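Local structure of nadb-ler3 (Gallus gallus, 3WXB) at residues Gln69-Leu74 / Pro79-Val84. The protein probably reduces carbonyl compounds with NADPH, or with NADH, as a member of the short-chain dehydrogenase/reductase family. Sequence-based numbering, arbitrary orientation.
Sequences QELQKL and PNLVIV
Leu71, Gln72 and Leu74 of helix 69-77 pack on Leu81 and Ile83 of strand 81-85, an apolar helix-on-sheet contact within the beta-alpha-beta unit 55-60/69-77/81-85 of the Rossmann fold. Within this chain, strand 81-85 is an outermost strand of the parallel sheet; its backbone bonds to strand 55-60, whose Ala58 meets both Leu71 and Leu81, while Val82 and Val84 turn to helix 91-105 on the other face. The chain reverses after the helix, so the short axes run at 147° and approach to 9.2 Å. Ile83 buries more of its surface in this contact than any other residue of the two segments. With CG1 anti to its carbonyl carbon (chi1 -66°) and the chain then extended, its CD1 arrives between Leu71 and Gln72, 4.0 Å from Leu71 CB. The Gln72 side chain, bent at chi2 (-63°), brings its amide against the same methyl, with OE1 3.4 Å from Ile83 CD1. Gln72 NE2 meanwhile donates to Pro63 O, which helps hold the amide beside Ile83. About one helical turn on from Leu71, Leu74 CB meets Leu81 CD2 at 3.7 Å. Leu71 also approaches the NADPH-binding Asn35 to about 4 Å between side chains, so this end of the contact lies near the cofactor pocket. Across the interface, then, cohesion is dispersive and hydrophobic, while the one polar side chain involved gives an N-H to the carbonyl of Pro63.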
ATOM      1  N   GLN A  69      30.646  -2.242  -9.333  1.00 41.39           N
ATOM      2  CA  GLN A  69      31.950  -1.769  -9.744  1.00 46.54           C
ATOM      3  C   GLN A  69      32.164  -0.334  -9.320  1.00 46.56           C
ATOM      4  O   GLN A  69      33.192  -0.002  -8.703  1.00 40.13           O
ATOM      5  CB  GLN A  69      32.015  -1.823 -11.256  1.00 51.04           C
ATOM      6  CG  GLN A  69      33.331  -2.223 -11.804  1.00 55.68           C
ATOM      7  CD  GLN A  69      33.156  -2.849 -13.160  1.00 59.01           C
ATOM      8  OE1 GLN A  69      32.882  -4.045 -13.264  1.00 58.85           O
ATOM      9  NE2 GLN A  69      33.288  -2.040 -14.212  1.00 61.70           N
ATOM     10  N   GLU A  70      31.228   0.537  -9.688  1.00 44.55           N
ATOM     11  CA  GLU A  70      31.489   1.940  -9.421  1.00 49.97           C
ATOM     12  C   GLU A  70      31.500   2.229  -7.916  1.00 46.20           C
ATOM     13  O   GLU A  70      32.273   3.075  -7.443  1.00 45.84           O
ATOM     14  CB  GLU A  70      30.584   2.861 -10.221  1.00 53.96           C
ATOM     15  CG  GLU A  70      31.347   4.049 -10.774  1.00 60.66           C
ATOM     16  CD  GLU A  70      30.638   5.349 -10.429  1.00 67.33           C
ATOM     17  OE1 GLU A  70      29.499   5.555 -10.933  1.00 65.00           O
ATOM     18  OE2 GLU A  70      31.209   6.160  -9.637  1.00 71.74           O
ATOM     19  N   LEU A  71      30.725   1.456  -7.149  1.00 45.54           N
ATOM     20  CA  LEU A  71      30.752   1.543  -5.672  1.00 43.14           C
ATOM     21  C   LEU A  71      32.076   1.149  -5.079  1.00 46.03           C
ATOM     22  O   LEU A  71      32.533   1.763  -4.118  1.00 43.72           O
ATOM     23  CB  LEU A  71      29.719   0.629  -5.015  1.00 40.66           C
ATOM     24  CG  LEU A  71      28.481   1.126  -4.273  1.00 40.23           C
ATOM     25  CD1 LEU A  71      27.812  -0.026  -3.431  1.00 32.65           C
ATOM     26  CD2 LEU A  71      28.683   2.453  -3.399  1.00 30.44           C
ATOM     27  N   GLN A  72      32.632   0.045  -5.576  1.00 44.66           N
ATOM     28  CA  GLN A  72      33.928  -0.438  -5.121  1.00 43.91           C
ATOM     29  C   GLN A  72      35.009   0.609  -5.419  1.00 42.33           C
ATOM     30  O   GLN A  72      35.937   0.777  -4.648  1.00 42.76           O
ATOM     31  CB  GLN A  72      34.250  -1.769  -5.820  1.00 42.94           C
ATOM     32  CG  GLN A  72      33.426  -2.952  -5.306  1.00 41.12           C
ATOM     33  CD  GLN A  72      33.678  -3.282  -3.840  1.00 43.43           C
ATOM     34  OE1 GLN A  72      34.493  -2.652  -3.178  1.00 44.54           O
ATOM     35  NE2 GLN A  72      32.953  -4.257  -3.322  1.00 46.91           N
ATOM     36  N   LYS A  73      34.865   1.302  -6.539  1.00 42.19           N
ATOM     37  CA  LYS A  73      35.784   2.370  -6.921  1.00 44.82           C
ATOM     38  C   LYS A  73      35.734   3.403  -5.826  1.00 46.75           C
ATOM     39  O   LYS A  73      36.728   3.638  -5.142  1.00 45.96           O
ATOM     40  CB  LYS A  73      35.312   3.010  -8.208  1.00 48.11           C
ATOM     41  CG  LYS A  73      36.369   3.311  -9.215  1.00 55.17           C
ATOM     42  CD  LYS A  73      35.795   3.089 -10.630  1.00 58.42           C
ATOM     43  CE  LYS A  73      35.895   1.619 -11.044  1.00 61.55           C
ATOM     44  NZ  LYS A  73      35.043   1.259 -12.224  1.00 63.83           N
ATOM     45  N   LEU A  74      34.537   3.960  -5.607  1.00 43.37           N
ATOM     46  CA  LEU A  74      34.317   4.934  -4.549  1.00 43.18           C
ATOM     47  C   LEU A  74      34.921   4.519  -3.221  1.00 42.28           C
ATOM     48  O   LEU A  74      35.560   5.343  -2.533  1.00 41.33           O
ATOM     49  CB  LEU A  74      32.816   5.204  -4.347  1.00 44.08           C
ATOM     50  CG  LEU A  74      32.096   6.262  -5.182  1.00 49.64           C
ATOM     51  CD1 LEU A  74      30.630   6.306  -4.710  1.00 41.29           C
ATOM     52  CD2 LEU A  74      32.774   7.682  -5.096  1.00 42.13           C
ATOM     53  N   PRO A  79      37.555   6.117   3.036  1.00 44.52           N
ATOM     54  CA  PRO A  79      37.602   5.171   4.130  1.00 43.16           C
ATOM     55  C   PRO A  79      36.308   5.169   4.946  1.00 42.13           C
ATOM     56  O   PRO A  79      36.063   4.222   5.659  1.00 41.29           O
ATOM     57  CB  PRO A  79      38.802   5.640   4.979  1.00 48.01           C
ATOM     58  CG  PRO A  79      39.099   7.022   4.536  1.00 51.65           C
ATOM     59  CD  PRO A  79      38.676   7.077   3.084  1.00 46.58           C
ATOM     60  N   ASN A  80      35.495   6.230   4.829  1.00 43.45           N
ATOM     61  CA  ASN A  80      34.202   6.272   5.554  1.00 43.86           C
ATOM     62  C   ASN A  80      33.070   5.444   4.860  1.00 41.22           C
ATOM     63  O   ASN A  80      32.039   5.145   5.474  1.00 42.25           O
ATOM     64  CB  ASN A  80      33.780   7.711   5.851  1.00 36.41           C
ATOM     65  CG  ASN A  80      33.822   8.606   4.641  1.00 37.14           C
ATOM     66  OD1 ASN A  80      33.217   9.700   4.653  1.00 42.16           O
ATOM     67  ND2 ASN A  80      34.529   8.181   3.581  1.00 36.05           N
ATOM     68  N   LEU A  81      33.304   5.038   3.618  1.00 35.59           N
ATOM     69  CA  LEU A  81      32.378   4.168   2.867  1.00 39.38           C
ATOM     70  C   LEU A  81      32.526   2.682   3.165  1.00 39.79           C
ATOM     71  O   LEU A  81      33.578   2.091   2.852  1.00 40.68           O
ATOM     72  CB  LEU A  81      32.552   4.386   1.354  1.00 38.75           C
ATOM     73  CG  LEU A  81      31.625   3.587   0.393  1.00 42.03           C
ATOM     74  CD1 LEU A  81      30.127   3.731   0.815  1.00 43.40           C
ATOM     75  CD2 LEU A  81      31.799   4.089  -1.021  1.00 37.81           C
ATOM     76  N   VAL A  82      31.483   2.076   3.752  1.00 37.27           N
ATOM     77  CA  VAL A  82      31.418   0.663   4.073  1.00 32.65           C
ATOM     78  C   VAL A  82      30.380  -0.024   3.159  1.00 37.85           C
ATOM     79  O   VAL A  82      29.187   0.299   3.246  1.00 30.51           O
ATOM     80  CB  VAL A  82      31.007   0.432   5.523  1.00 30.39           C
ATOM     81  CG1 VAL A  82      30.949  -1.055   5.863  1.00 31.81           C
ATOM     82  CG2 VAL A  82      31.956   1.170   6.515  1.00 34.08           C
ATOM     83  N   ILE A  83      30.825  -0.990   2.331  1.00 33.15           N
ATOM     84  CA  ILE A  83      29.929  -1.749   1.444  1.00 36.23           C
ATOM     85  C   ILE A  83      29.372  -2.976   2.159  1.00 36.57           C
ATOM     86  O   ILE A  83      30.139  -3.806   2.679  1.00 39.40           O
ATOM     87  CB  ILE A  83      30.599  -2.093   0.098  1.00 36.06           C
ATOM     88  CG1 ILE A  83      30.860  -0.815  -0.678  1.00 35.28           C
ATOM     89  CG2 ILE A  83      29.675  -3.008  -0.754  1.00 38.37           C
ATOM     90  CD1 ILE A  83      31.752  -0.967  -1.963  1.00 39.71           C
ATOM     91  N   VAL A  84      28.032  -3.056   2.234  1.00 32.56           N
ATOM     92  CA  VAL A  84      27.304  -4.112   2.942  1.00 32.78           C
ATOM     93  C   VAL A  84      26.458  -5.007   1.967  1.00 35.75           C
ATOM     94  O   VAL A  84      25.546  -4.493   1.244  1.00 32.82           O
ATOM     95  CB  VAL A  84      26.393  -3.518   4.089  1.00 37.44           C
ATOM     96  CG1 VAL A  84      25.779  -4.643   4.954  1.00 31.74           C
ATOM     97  CG2 VAL A  84      27.190  -2.534   5.005  1.00 34.48           C
TER